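Local coordinates for protein elastase inhibitor AFUEI (PDB 3W0E) that inhibits serine elastases, acting non-competitively on the Aspergillus fumigatus enzyme with nanomolar affinity and also on human leukocyte elastase, at residues A9-K13 and I62-C67. Residues are numbered along the deposited sequence; the frame is centred on the assembly and turned at random.
Sequences AQFVK and IISAHC
K13 NZ comes to H66 at its CB, not at the imidazole, whose ring instead stacks with that of H66 of the second subunit. The ring is put there by chi1 of 70°, with CG between the backbone N and carbonyl carbon, on a residue whose CB points away from the helix; H66 thus joins the helix-facing strand to the dimer interface. K13 suits the flank of this contact: its long chain runs alongside the strand, past S64 OG, and places NZ 2.6 Å from A65 O, a hydrogen bond whose geometry is less sure because the lysine chain sits too close to that oxygen.

Helix segment 9-13 runs nearly antiparallel to strand 62-67, their axes 7.3 Å apart. Small side chains suit so close an approach: A9 CB rests 4.2 Å from A65 CB and 4.1 Å from C67 SG, the sulfur that C5 ties by a disulfide to the same helix. V12 CG1, anti to the backbone N, touches A65 CB and meets I62 CG2 at 3.7 Å, the two branched chains crossing at about a right angle. Past I62, a classic beta bulge sets I63 and S64 both opposite Q55.

Helix-on-sheet packing of this inhibitor I78 domain therefore rests on an apolar seam, closed by a disulfide and flanked by a lysine whose ammonium probably meets a backbone carbonyl, while A65 N stays buried without a partner.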
loop_
_atom_site.group_PDB
_atom_site.type_symbol
_atom_site.label_atom_id
_atom_site.label_comp_id
_atom_site.label_asym_id
_atom_site.label_seq_id
_atom_site.Cartn_x
_atom_site.Cartn_y
_atom_site.Cartn_z
ATOM N N ALA A 9 -0.547 1.727 -10.207
ATOM C CA ALA A 9 0.148 0.999 -9.151
ATOM C C ALA A 9 0.410 -0.438 -9.597
ATOM O O ALA A 9 1.399 -1.052 -9.201
ATOM C CB ALA A 9 -0.631 1.033 -7.857
ATOM N N GLN A 10 -0.472 -0.959 -10.445
ATOM C CA GLN A 10 -0.328 -2.314 -10.974
ATOM C C GLN A 10 0.772 -2.365 -12.023
ATOM O O GLN A 10 1.609 -3.272 -12.009
ATOM C CB GLN A 10 -1.648 -2.792 -11.588
ATOM C CG GLN A 10 -1.582 -4.175 -12.227
ATOM C CD GLN A 10 -1.558 -5.290 -11.196
ATOM O OE1 GLN A 10 -1.455 -5.036 -9.989
ATOM N NE2 GLN A 10 -1.658 -6.536 -11.665
ATOM N N PHE A 11 0.747 -1.392 -12.933
ATOM C CA PHE A 11 1.768 -1.246 -13.963
ATOM C C PHE A 11 3.142 -1.148 -13.322
ATOM O O PHE A 11 4.111 -1.739 -13.800
ATOM C CB PHE A 11 1.493 0.018 -14.783
ATOM C CG PHE A 11 2.615 0.404 -15.710
ATOM C CD1 PHE A 11 3.534 1.371 -15.343
ATOM C CD2 PHE A 11 2.746 -0.196 -16.952
ATOM C CE1 PHE A 11 4.565 1.731 -16.192
ATOM C CE2 PHE A 11 3.783 0.157 -17.803
ATOM C CZ PHE A 11 4.691 1.121 -17.421
ATOM N N VAL A 12 3.213 -0.379 -12.239
ATOM C CA VAL A 12 4.467 -0.148 -11.530
ATOM C C VAL A 12 4.953 -1.429 -10.853
ATOM O O VAL A 12 6.105 -1.830 -11.034
ATOM C CB VAL A 12 4.323 0.976 -10.479
ATOM C CG1 VAL A 12 5.576 1.060 -9.616
ATOM C CG2 VAL A 12 4.034 2.312 -11.159
ATOM N N LYS A 13 4.084 -2.067 -10.071
ATOM C CA LYS A 13 4.438 -3.336 -9.433
ATOM C C LYS A 13 4.873 -4.389 -10.463
ATOM O O LYS A 13 5.684 -5.257 -10.160
ATOM C CB LYS A 13 3.270 -3.874 -8.597
ATOM C CG LYS A 13 3.158 -3.322 -7.164
ATOM C CD LYS A 13 1.745 -3.550 -6.619
ATOM C CE LYS A 13 1.650 -3.368 -5.108
ATOM N NZ LYS A 13 0.362 -2.717 -4.676
ATOM N N ILE A 62 12.691 1.750 -7.537
ATOM C CA ILE A 62 11.313 1.418 -7.164
ATOM C C ILE A 62 11.216 0.043 -6.525
ATOM O O ILE A 62 11.665 -0.951 -7.118
ATOM C CB ILE A 62 10.389 1.513 -8.391
ATOM C CG1 ILE A 62 10.497 2.928 -8.998
ATOM C CG2 ILE A 62 8.950 1.118 -8.046
ATOM C CD1 ILE A 62 9.730 3.122 -10.280
ATOM N N ILE A 63 10.655 -0.016 -5.310
ATOM C CA ILE A 63 10.453 -1.303 -4.641
ATOM C C ILE A 63 8.988 -1.677 -4.509
ATOM O O ILE A 63 8.682 -2.840 -4.257
ATOM C CB ILE A 63 11.135 -1.403 -3.253
ATOM C CG1 ILE A 63 10.573 -0.382 -2.266
ATOM C CG2 ILE A 63 12.669 -1.253 -3.386
ATOM C CD1 ILE A 63 11.474 -0.199 -1.043
ATOM N N SER A 64 8.089 -0.702 -4.641
ATOM C CA SER A 64 6.663 -1.024 -4.600
ATOM C C SER A 64 5.782 0.176 -4.889
ATOM O O SER A 64 6.268 1.303 -4.994
ATOM C CB SER A 64 6.295 -1.593 -3.230
ATOM O OG SER A 64 5.072 -2.317 -3.274
ATOM N N ALA A 65 4.478 -0.072 -5.011
ATOM C CA ALA A 65 3.509 1.013 -5.189
ATOM C C ALA A 65 2.164 0.590 -4.625
ATOM O O ALA A 65 1.810 -0.586 -4.675
ATOM C CB ALA A 65 3.371 1.385 -6.670
ATOM N N HIS A 66 1.424 1.544 -4.077
ATOM C CA HIS A 66 0.063 1.267 -3.638
ATOM C C HIS A 66 -0.696 2.572 -3.567
ATOM O O HIS A 66 -0.092 3.638 -3.460
ATOM C CB HIS A 66 0.042 0.538 -2.282
ATOM C CG HIS A 66 0.464 1.383 -1.120
ATOM N ND1 HIS A 66 1.784 1.663 -0.846
ATOM C CD2 HIS A 66 -0.259 1.981 -0.145
ATOM C CE1 HIS A 66 1.855 2.414 0.239
ATOM N NE2 HIS A 66 0.631 2.618 0.688
ATOM N N CYS A 67 -2.021 2.491 -3.645
ATOM C CA CYS A 67 -2.843 3.678 -3.545
ATOM C C CYS A 67 -3.283 3.863 -2.100
ATOM O O CYS A 67 -3.823 2.934 -1.485
ATOM C CB CYS A 67 -4.047 3.578 -4.489
ATOM S SG CYS A 67 -3.561 3.372 -6.192
#